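Local coordinates for protein aromatic amino acid aminotransferase I (Candida albicans WO-1, PDB 6HNU) that probably transfers amino groups between aromatic amino acids and 2-oxoglutarate, using pyridoxal 5'-phosphate as cofactor, at residues B[117-122]-B[133-138]; B[396-401]-B[458-463]; B[412-417]-B[433-438]. All coordinates share one frame; numbering follows the deposited sequence.

Contact 1. Residues B[117-122]-B[133-138]; sequences FIKEHT and WDVIVS
Lys119 carries most of this contact, lying over Trp133 and ending at Asp134. Lys119 NZ donates to Asp134 OD1 at 3.0 Å in a salt bridge. It meets the oxygen from above the carboxylate plane, 41° out of it, and the two side chains cross at about a right angle. The same ammonium makes a cation-pi contact with the six-membered ring of Trp133, 4.9 Å from the centroid to Lys119 NZ and almost on the ring normal. A water accepts from Lys119 NZ and donates to Trp133 O, so it joins the side chain to the strand backbone.

The aliphatic chain of Lys119 adds CH-pi packing. Lys119 CE stands 3.8 Å from the centroid of the Trp133 six-membered ring, over the face. Nearer the helix, Lys119 CG comes within 3.4 Å of Trp133 CH2. CG is anti to the backbone N (chi1 -172°) and the chain beyond it is fully extended, which carries it across the indole.

These residues join helix 112-126 to strand 133-138, an outermost strand of the mixed sheet in this class of PLP-dependent aminotransferase. The N-to-C directions of the segment axes differ by 133°, and the axes come no closer than 8.7 Å. Strand 309-314 pairs antiparallel with 133-138, and its Val312 also packs on Thr122, Trp133 and Val135.

Apolar packing continues beside the lysine. Val135 points toward the helix; Val135 CG2 lies 3.8 Å from Lys119 CB and also touches Ile118 CG2. Thr122 CG2 approaches Trp133 CZ3 obliquely, at 3.7 Å. The threonine hydroxyl turns back into its own helix. Thr122 OG1 and Thr122 N both donate to Ile118 O, from opposite faces of its carbonyl plane.

Contact 2. Residues B[396-401]-B[458-463]; sequences VTLDAS and THIFFR
Leu398 and Ile460 form a hydrogen-bonded pair at the tightly packed part of this antiparallel strand contact. Leu398 N donates to Ile460 O at 2.9 Å, from 36° above the carbonyl plane. Ile460 N returns a bond to Leu398 O, nearly along the C=O axis. Val396 and Phe462 make the next such pair. Between the two, Thr397 and Phe461 form a non-hydrogen-bonded pair whose CA atoms are 4.2 Å apart. CA-H...O contacts reinforce the ladder, among them Thr397 CA to Ile460 O.

Leu398, Ile460 and Phe462 share the buried face. Leu398 CB meets Ile460 CG1 at 3.8 Å, and Leu398 CD1 reaches Phe462 CE1 obliquely. Ala400 CB adds a looser touch on Ile460 CG2.

The face carrying Thr397, Asp399, His459 and Phe461 is more open to solvent. His459 is exposed. Asp399 OD1 stands over one face of its ring, and the carboxylate and ring planes are 37° apart. Asp399 OD2 and His459 NE2 remain 4.1 Å apart. The strands end where Ala400 N donates to Thr458 O at 2.7 Å. Asp399 CG is anti to its backbone N (chi1 -179°), and OD1 accepts from Ser401 N in an Asx turn. Ser401 OG also donates to Asp399 OD1, at 2.6 Å and from the same face of the carboxylate. Thr458 OG1 adds a weak bond to Asp399 OD1, at 3.5 Å.

Beyond the pairing, Arg463 bonds to Asn218, a cofactor-binding residue, and to Gly44 of the second subunit. In the four-stranded antiparallel sheet these are the two inner strands. Strand 383-384 flanks 393-399, and strand 429-433 flanks 459-465. Helix 413-426 covers the buried face through Pro413, Val416 and Val420.

Contact 3. Residues B[412-417]-B[433-438]; sequences DPLKVE and PGSWFK
A carboxylate grips the start of a 3-10 turn in this contact: Glu417, from the first turns of helix 413-426, meets residues 433-435, where strand 429-433 gives way to the 3-10 segment 434-437. Glu417 uses both oxygens on Ser435. Glu417 OE2 accepts from Ser435 N at 2.9 Å, through its syn lone pair and with an N-H...O angle of 157°. Glu417 OE1 accepts from Ser435 OG, and this bond is very short at 2.5 Å. Gly434 N also lies near OE2, but its angle is too poor for a hydrogen bond.

The torsions explain the reach. Glu417 CG is anti to the backbone N (chi1 -172°) and the chain runs on extended, so CD arrives beside the turn. Ser435 OG sits between its own N and carbonyl carbon (chi1 65°), which puts hydroxyl and amide before the same carboxylate.

Carbon contacts flank the polar pair. Pro433 CB packs 3.5 Å from Glu417 CD, and the two side chains cross at about a right angle. Leu414, one turn earlier on the helix, brings Leu414 CD2 to 3.5 Å from Ser435 CB, a tight approach.

The helix start has its own cap. Asp412 is the N-cap residue, and its OD1 accepts from Leu414 N. Trp436 and Phe437 of the 3-10 segment also pack on the dimer partner, Trp436 on Ile31 and Phe437 on Leu28, both of the second subunit.

Glu417 is buried, and each of its carboxylate oxygens has a donor on Ser435. The pair of bonds would hold the rotation of the carboxylate. The amide and hydroxyl would be expected to stabilise a charged glutamate here.

Overall arrangement
Following the chain from the N terminus, contact 1 comes first. It closes a short loop of ten residues between helix 112-126 and strand 133-138, an outermost strand of the large mixed sheet. Contact 2 closes a loop of 56 residues by pairing strands 393-399 and 459-465, the inner strands of the antiparallel sheet. Contact 3 is nested inside that loop, joining helix 413-426 to the turn after strand 429-433. Contacts 2 and 3 touch, with Phe461 O 2.8 Å from Gly434 N, a probable hydrogen bond. Contact 1 lies on the opposite side of the chain's centre, its centre about 40 Å from the centre of either of the others.

Contact 1. Residues B[117-122]-B[133-138]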
loop_
_atom_site.group_PDB
_atom_site.type_symbol
_atom_site.label_atom_id
_atom_site.label_comp_id
_atom_site.label_asym_id
_atom_site.label_seq_id
_atom_site.Cartn_x
_atom_site.Cartn_y
_atom_site.Cartn_z
ATOM N N PHE B 117 21.310 0.540 1.417
ATOM C CA PHE B 117 21.685 0.052 0.081
ATOM C C PHE B 117 21.093 0.993 -0.970
ATOM O O PHE B 117 21.796 1.418 -1.898
ATOM C CB PHE B 117 21.217 -1.371 -0.176
ATOM C CG PHE B 117 21.737 -1.894 -1.486
ATOM C CD1 PHE B 117 21.096 -1.578 -2.677
ATOM C CD2 PHE B 117 22.842 -2.716 -1.523
ATOM C CE1 PHE B 117 21.552 -2.073 -3.875
ATOM C CE2 PHE B 117 23.323 -3.190 -2.727
ATOM C CZ PHE B 117 22.675 -2.878 -3.895
ATOM N N ILE B 118 19.818 1.314 -0.830
ATOM C CA ILE B 118 19.093 2.065 -1.885
ATOM C C ILE B 118 19.583 3.525 -1.869
ATOM O O ILE B 118 19.692 4.137 -2.938
ATOM C CB ILE B 118 17.576 1.804 -1.690
ATOM C CG1 ILE B 118 16.887 1.464 -3.005
ATOM C CG2 ILE B 118 16.886 2.916 -0.946
ATOM C CD1 ILE B 118 17.518 0.307 -3.737
ATOM N N LYS B 119 19.992 4.054 -0.720
ATOM C CA LYS B 119 20.578 5.410 -0.654
ATOM C C LYS B 119 21.952 5.416 -1.330
ATOM O O LYS B 119 22.249 6.360 -2.085
ATOM C CB LYS B 119 20.593 5.928 0.780
ATOM C CG LYS B 119 20.998 7.381 0.876
ATOM C CD LYS B 119 20.773 8.033 2.243
ATOM C CE LYS B 119 21.062 9.517 2.232
ATOM N NZ LYS B 119 20.692 10.173 3.509
ATOM N N GLU B 120 22.785 4.406 -1.094
ATOM C CA GLU B 120 24.102 4.306 -1.752
ATOM C C GLU B 120 23.901 4.216 -3.270
ATOM O O GLU B 120 24.605 4.906 -3.992
ATOM C CB GLU B 120 24.853 3.072 -1.282
ATOM C CG GLU B 120 25.333 3.190 0.157
ATOM C CD GLU B 120 25.910 1.921 0.777
ATOM O OE1 GLU B 120 25.619 0.775 0.313
ATOM O OE2 GLU B 120 26.637 2.079 1.762
ATOM N N HIS B 121 22.995 3.348 -3.708
ATOM C CA HIS B 121 22.609 3.209 -5.136
ATOM C C HIS B 121 22.260 4.583 -5.723
ATOM O O HIS B 121 22.884 4.992 -6.761
ATOM C CB HIS B 121 21.488 2.205 -5.301
ATOM C CG HIS B 121 20.949 2.200 -6.696
ATOM N ND1 HIS B 121 21.658 1.657 -7.765
ATOM C CD2 HIS B 121 19.805 2.725 -7.200
ATOM C CE1 HIS B 121 20.955 1.841 -8.875
ATOM N NE2 HIS B 121 19.805 2.507 -8.555
ATOM N N THR B 122 21.341 5.287 -5.067
ATOM C CA THR B 122 20.857 6.626 -5.504
ATOM C C THR B 122 22.045 7.590 -5.647
ATOM O O THR B 122 22.167 8.240 -6.695
ATOM C CB THR B 122 19.769 7.136 -4.561
ATOM O OG1 THR B 122 18.685 6.215 -4.668
ATOM C CG2 THR B 122 19.289 8.534 -4.892
ATOM N N TRP B 133 19.147 15.720 1.546
ATOM C CA TRP B 133 18.335 14.804 0.706
ATOM C C TRP B 133 18.198 13.484 1.448
ATOM O O TRP B 133 19.027 13.160 2.380
ATOM C CB TRP B 133 18.928 14.607 -0.691
ATOM C CG TRP B 133 20.168 13.771 -0.731
ATOM C CD1 TRP B 133 21.429 14.218 -0.458
ATOM C CD2 TRP B 133 20.295 12.363 -1.024
ATOM N NE1 TRP B 133 22.330 13.199 -0.593
ATOM C CE2 TRP B 133 21.670 12.040 -0.900
ATOM C CE3 TRP B 133 19.405 11.342 -1.387
ATOM C CZ2 TRP B 133 22.169 10.756 -1.154
ATOM C CZ3 TRP B 133 19.892 10.071 -1.614
ATOM C CH2 TRP B 133 21.258 9.790 -1.518
ATOM N N ASP B 134 17.168 12.738 1.098
ATOM C CA ASP B 134 16.944 11.422 1.717
ATOM C C ASP B 134 16.162 10.533 0.760
ATOM O O ASP B 134 15.775 10.994 -0.332
ATOM C CB ASP B 134 16.253 11.551 3.073
ATOM C CG ASP B 134 16.701 10.486 4.069
ATOM O OD1 ASP B 134 17.696 9.748 3.787
ATOM O OD2 ASP B 134 16.058 10.396 5.096
ATOM N N VAL B 135 16.035 9.284 1.180
ATOM C CA VAL B 135 15.156 8.278 0.548
ATOM C C VAL B 135 14.240 7.712 1.628
ATOM O O VAL B 135 14.685 7.493 2.774
ATOM C CB VAL B 135 15.998 7.199 -0.133
ATOM C CG1 VAL B 135 16.851 7.801 -1.228
ATOM C CG2 VAL B 135 16.877 6.474 0.850
ATOM N N ILE B 136 12.995 7.471 1.255
ATOM C CA ILE B 136 12.002 6.711 2.055
ATOM C C ILE B 136 11.446 5.610 1.151
ATOM O O ILE B 136 11.518 5.718 -0.083
ATOM C CB ILE B 136 10.904 7.655 2.597
ATOM C CG1 ILE B 136 10.136 8.380 1.489
ATOM C CG2 ILE B 136 11.536 8.630 3.596
ATOM C CD1 ILE B 136 8.871 9.112 1.936
ATOM N N VAL B 137 10.938 4.568 1.755
ATOM C CA VAL B 137 10.328 3.449 1.014
ATOM C C VAL B 137 8.941 3.865 0.516
ATOM O O VAL B 137 8.267 4.765 1.101
ATOM C CB VAL B 137 10.319 2.172 1.858
ATOM C CG1 VAL B 137 11.733 1.753 2.155
ATOM C CG2 VAL B 137 9.474 2.315 3.122
ATOM N N SER B 138 8.554 3.241 -0.586
ATOM C CA SER B 138 7.180 3.236 -1.132
ATOM C C SER B 138 6.786 1.792 -1.399
ATOM O O SER B 138 7.666 0.902 -1.360
ATOM C CB SER B 138 7.115 4.040 -2.391
ATOM O OG SER B 138 7.679 3.303 -3.463
HETATM O O HOH W 1 21.852 12.807 2.921
#

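Contact 2. Residues B[396-401]-B[458-463]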
loop_
_atom_site.group_PDB
_atom_site.type_symbol
_atom_site.label_atom_id
_atom_site.label_comp_id
_atom_site.label_asym_id
_atom_site.label_seq_id
_atom_site.Cartn_x
_atom_site.Cartn_y
_atom_site.Cartn_z
ATOM N N VAL B 396 4.561 4.314 -33.732
ATOM C CA VAL B 396 4.449 4.609 -35.180
ATOM C C VAL B 396 3.495 5.784 -35.336
ATOM O O VAL B 396 2.384 5.664 -34.842
ATOM C CB VAL B 396 3.939 3.387 -35.935
ATOM C CG1 VAL B 396 3.843 3.693 -37.418
ATOM C CG2 VAL B 396 4.810 2.181 -35.674
ATOM N N THR B 397 3.937 6.863 -35.967
ATOM C CA THR B 397 3.133 8.072 -36.275
ATOM C C THR B 397 2.595 7.917 -37.712
ATOM O O THR B 397 3.340 7.366 -38.587
ATOM C CB THR B 397 3.964 9.320 -35.999
ATOM O OG1 THR B 397 4.176 9.399 -34.590
ATOM C CG2 THR B 397 3.332 10.620 -36.455
ATOM N N LEU B 398 1.327 8.279 -37.940
ATOM C CA LEU B 398 0.671 8.199 -39.281
ATOM C C LEU B 398 0.063 9.564 -39.601
ATOM O O LEU B 398 -0.391 10.240 -38.689
ATOM C CB LEU B 398 -0.394 7.089 -39.311
ATOM C CG LEU B 398 0.023 5.675 -38.910
ATOM C CD1 LEU B 398 -1.179 4.741 -38.838
ATOM C CD2 LEU B 398 1.057 5.088 -39.862
ATOM N N ASP B 399 0.108 9.982 -40.872
ATOM C CA ASP B 399 -0.506 11.245 -41.346
ATOM C C ASP B 399 -1.955 10.894 -41.693
ATOM O O ASP B 399 -2.178 10.240 -42.745
ATOM C CB ASP B 399 0.261 11.870 -42.522
ATOM C CG ASP B 399 -0.366 13.170 -42.987
ATOM O OD1 ASP B 399 -1.509 13.473 -42.541
ATOM O OD2 ASP B 399 0.272 13.872 -43.785
ATOM N N ALA B 400 -2.893 11.134 -40.772
ATOM C CA ALA B 400 -4.283 10.662 -40.971
ATOM C C ALA B 400 -4.867 11.380 -42.194
ATOM O O ALA B 400 -5.779 10.803 -42.825
ATOM C CB ALA B 400 -5.116 10.901 -39.748
ATOM N N SER B 401 -4.351 12.575 -42.503
ATOM C CA SER B 401 -4.828 13.440 -43.614
ATOM C C SER B 401 -4.596 12.749 -44.964
ATOM O O SER B 401 -5.225 13.186 -45.934
ATOM C CB SER B 401 -4.220 14.821 -43.532
ATOM O OG SER B 401 -2.943 14.869 -44.147
ATOM N N THR B 458 -3.202 16.510 -37.768
ATOM C CA THR B 458 -3.526 15.429 -38.722
ATOM C C THR B 458 -2.704 14.187 -38.399
ATOM O O THR B 458 -2.901 13.180 -39.045
ATOM C CB THR B 458 -3.222 15.849 -40.166
ATOM O OG1 THR B 458 -1.818 16.106 -40.257
ATOM C CG2 THR B 458 -4.003 17.068 -40.598
ATOM N N HIS B 459 -1.777 14.252 -37.445
ATOM C CA HIS B 459 -0.938 13.059 -37.149
ATOM C C HIS B 459 -1.543 12.321 -35.953
ATOM O O HIS B 459 -2.020 12.993 -35.020
ATOM C CB HIS B 459 0.535 13.419 -36.950
ATOM C CG HIS B 459 1.191 13.878 -38.205
ATOM N ND1 HIS B 459 1.191 15.211 -38.574
ATOM C CD2 HIS B 459 1.839 13.197 -39.177
ATOM C CE1 HIS B 459 1.802 15.336 -39.730
ATOM N NE2 HIS B 459 2.199 14.106 -40.133
ATOM N N ILE B 460 -1.504 11.002 -36.026
ATOM C CA ILE B 460 -2.014 10.047 -35.011
ATOM C C ILE B 460 -0.831 9.136 -34.730
ATOM O O ILE B 460 0.178 9.235 -35.492
ATOM C CB ILE B 460 -3.238 9.269 -35.529
ATOM C CG1 ILE B 460 -2.953 8.503 -36.822
ATOM C CG2 ILE B 460 -4.401 10.228 -35.683
ATOM C CD1 ILE B 460 -4.016 7.515 -37.219
ATOM N N PHE B 461 -0.903 8.353 -33.669
ATOM C CA PHE B 461 0.119 7.325 -33.425
ATOM C C PHE B 461 -0.480 6.148 -32.692
ATOM O O PHE B 461 -1.566 6.270 -32.116
ATOM C CB PHE B 461 1.304 7.950 -32.688
ATOM C CG PHE B 461 1.088 8.251 -31.226
ATOM C CD1 PHE B 461 0.403 9.393 -30.854
ATOM C CD2 PHE B 461 1.640 7.432 -30.242
ATOM C CE1 PHE B 461 0.258 9.736 -29.515
ATOM C CE2 PHE B 461 1.457 7.749 -28.893
ATOM C CZ PHE B 461 0.777 8.911 -28.543
ATOM N N PHE B 462 0.290 5.061 -32.712
ATOM C CA PHE B 462 0.065 3.833 -31.964
ATOM C C PHE B 462 1.291 3.570 -31.095
ATOM O O PHE B 462 2.425 3.816 -31.537
ATOM C CB PHE B 462 -0.179 2.657 -32.897
ATOM C CG PHE B 462 -1.523 2.746 -33.562
ATOM C CD1 PHE B 462 -1.719 3.596 -34.633
ATOM C CD2 PHE B 462 -2.617 2.085 -33.028
ATOM C CE1 PHE B 462 -2.973 3.698 -35.219
ATOM C CE2 PHE B 462 -3.870 2.195 -33.619
ATOM C CZ PHE B 462 -4.035 3.009 -34.705
ATOM N N ARG B 463 1.007 3.065 -29.902
ATOM C CA ARG B 463 2.021 2.566 -28.947
ATOM C C ARG B 463 2.096 1.050 -29.043
ATOM O O ARG B 463 1.076 0.365 -28.911
ATOM C CB ARG B 463 1.697 2.984 -27.514
ATOM C CG ARG B 463 2.814 2.624 -26.543
ATOM C CD ARG B 463 2.358 2.658 -25.111
ATOM N NE ARG B 463 1.588 1.499 -24.740
ATOM C CZ ARG B 463 1.039 1.306 -23.574
ATOM N NH1 ARG B 463 1.198 2.213 -22.618
ATOM N NH2 ARG B 463 0.358 0.191 -23.363
#

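Contact 3. Residues B[412-417]-B[433-438]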
loop_
_atom_site.group_PDB
_atom_site.type_symbol
_atom_site.label_atom_id
_atom_site.label_comp_id
_atom_site.label_asym_id
_atom_site.label_seq_id
_atom_site.Cartn_x
_atom_site.Cartn_y
_atom_site.Cartn_z
ATOM N N ASP B 412 -11.529 13.809 -39.480
ATOM C CA ASP B 412 -11.369 13.486 -38.039
ATOM C C ASP B 412 -10.258 12.448 -37.938
ATOM O O ASP B 412 -10.414 11.297 -38.315
ATOM C CB ASP B 412 -12.693 13.013 -37.439
ATOM C CG ASP B 412 -12.644 12.702 -35.954
ATOM O OD1 ASP B 412 -11.550 12.837 -35.334
ATOM O OD2 ASP B 412 -13.703 12.316 -35.426
ATOM N N PRO B 413 -9.062 12.843 -37.460
ATOM C CA PRO B 413 -7.953 11.900 -37.375
ATOM C C PRO B 413 -8.273 10.674 -36.501
ATOM O O PRO B 413 -7.728 9.622 -36.756
ATOM C CB PRO B 413 -6.782 12.739 -36.832
ATOM C CG PRO B 413 -7.311 14.115 -36.505
ATOM C CD PRO B 413 -8.736 14.206 -37.025
ATOM N N LEU B 414 -9.135 10.833 -35.490
ATOM C CA LEU B 414 -9.516 9.757 -34.546
ATOM C C LEU B 414 -10.329 8.692 -35.291
ATOM O O LEU B 414 -10.213 7.526 -34.943
ATOM C CB LEU B 414 -10.252 10.354 -33.336
ATOM C CG LEU B 414 -9.482 11.400 -32.519
ATOM C CD1 LEU B 414 -10.264 11.788 -31.266
ATOM C CD2 LEU B 414 -8.093 10.898 -32.139
ATOM N N LYS B 415 -11.059 9.034 -36.362
ATOM C CA LYS B 415 -11.747 8.021 -37.203
ATOM C C LYS B 415 -10.736 7.235 -38.034
ATOM O O LYS B 415 -10.934 6.017 -38.218
ATOM C CB LYS B 415 -12.803 8.722 -38.056
ATOM C CG LYS B 415 -14.041 9.076 -37.262
ATOM C CD LYS B 415 -15.141 9.589 -38.139
ATOM C CE LYS B 415 -16.384 9.922 -37.358
ATOM N NZ LYS B 415 -17.170 10.927 -38.104
ATOM N N VAL B 416 -9.647 7.881 -38.476
ATOM C CA VAL B 416 -8.526 7.173 -39.135
ATOM C C VAL B 416 -7.857 6.249 -38.114
ATOM O O VAL B 416 -7.615 5.105 -38.431
ATOM C CB VAL B 416 -7.533 8.152 -39.786
ATOM C CG1 VAL B 416 -6.349 7.404 -40.352
ATOM C CG2 VAL B 416 -8.202 8.978 -40.878
ATOM N N GLU B 417 -7.570 6.758 -36.926
ATOM C CA GLU B 417 -6.979 5.934 -35.821
ATOM C C GLU B 417 -7.854 4.701 -35.587
ATOM O O GLU B 417 -7.299 3.605 -35.532
ATOM C CB GLU B 417 -6.873 6.746 -34.540
ATOM C CG GLU B 417 -6.114 6.062 -33.415
ATOM C CD GLU B 417 -6.152 6.885 -32.142
ATOM O OE1 GLU B 417 -7.281 7.144 -31.661
ATOM O OE2 GLU B 417 -5.061 7.258 -31.614
ATOM N N PRO B 433 -4.012 2.613 -29.368
ATOM C CA PRO B 433 -4.220 3.932 -29.957
ATOM C C PRO B 433 -3.677 5.046 -29.070
ATOM O O PRO B 433 -4.021 5.109 -27.892
ATOM C CB PRO B 433 -5.754 4.039 -30.106
ATOM C CG PRO B 433 -6.154 2.599 -30.301
ATOM C CD PRO B 433 -5.228 1.796 -29.411
ATOM N N GLY B 434 -2.911 5.945 -29.675
ATOM C CA GLY B 434 -2.294 7.084 -28.992
ATOM C C GLY B 434 -3.314 7.977 -28.341
ATOM O O GLY B 434 -2.984 8.560 -27.310
ATOM N N SER B 435 -4.500 8.171 -28.940
ATOM C CA SER B 435 -5.454 9.194 -28.420
ATOM C C SER B 435 -5.935 8.773 -27.014
ATOM O O SER B 435 -6.326 9.626 -26.244
ATOM C CB SER B 435 -6.619 9.367 -29.371
ATOM O OG SER B 435 -7.387 8.176 -29.426
ATOM N N TRP B 436 -5.880 7.491 -26.698
ATOM C CA TRP B 436 -6.311 6.938 -25.385
ATOM C C TRP B 436 -5.428 7.501 -24.271
ATOM O O TRP B 436 -5.889 7.472 -23.140
ATOM C CB TRP B 436 -6.304 5.415 -25.386
ATOM C CG TRP B 436 -7.255 4.778 -26.357
ATOM C CD1 TRP B 436 -7.985 5.394 -27.332
ATOM C CD2 TRP B 436 -7.499 3.371 -26.511
ATOM N NE1 TRP B 436 -8.666 4.466 -28.077
ATOM C CE2 TRP B 436 -8.415 3.219 -27.566
ATOM C CE3 TRP B 436 -7.039 2.226 -25.849
ATOM C CZ2 TRP B 436 -8.892 1.970 -27.962
ATOM C CZ3 TRP B 436 -7.529 0.994 -26.225
ATOM C CH2 TRP B 436 -8.418 0.867 -27.291
ATOM N N PHE B 437 -4.242 8.043 -24.585
ATOM C CA PHE B 437 -3.278 8.544 -23.567
ATOM C C PHE B 437 -3.344 10.053 -23.487
ATOM O O PHE B 437 -2.550 10.668 -22.747
ATOM C CB PHE B 437 -1.854 8.091 -23.862
ATOM C CG PHE B 437 -1.704 6.612 -23.993
ATOM C CD1 PHE B 437 -1.857 5.962 -25.207
ATOM C CD2 PHE B 437 -1.378 5.853 -22.884
ATOM C CE1 PHE B 437 -1.639 4.606 -25.308
ATOM C CE2 PHE B 437 -1.149 4.492 -22.991
ATOM C CZ PHE B 437 -1.334 3.859 -24.192
ATOM N N LYS B 438 -4.237 10.675 -24.241
ATOM C CA LYS B 438 -4.277 12.150 -24.261
ATOM C C LYS B 438 -4.738 12.680 -22.897
ATOM O O LYS B 438 -5.793 12.266 -22.482
ATOM C CB LYS B 438 -5.233 12.633 -25.359
ATOM C CG LYS B 438 -5.248 14.142 -25.547
ATOM C CD LYS B 438 -4.030 14.654 -26.279
ATOM C CE LYS B 438 -3.437 15.908 -25.685
ATOM N NZ LYS B 438 -4.466 16.923 -25.357
#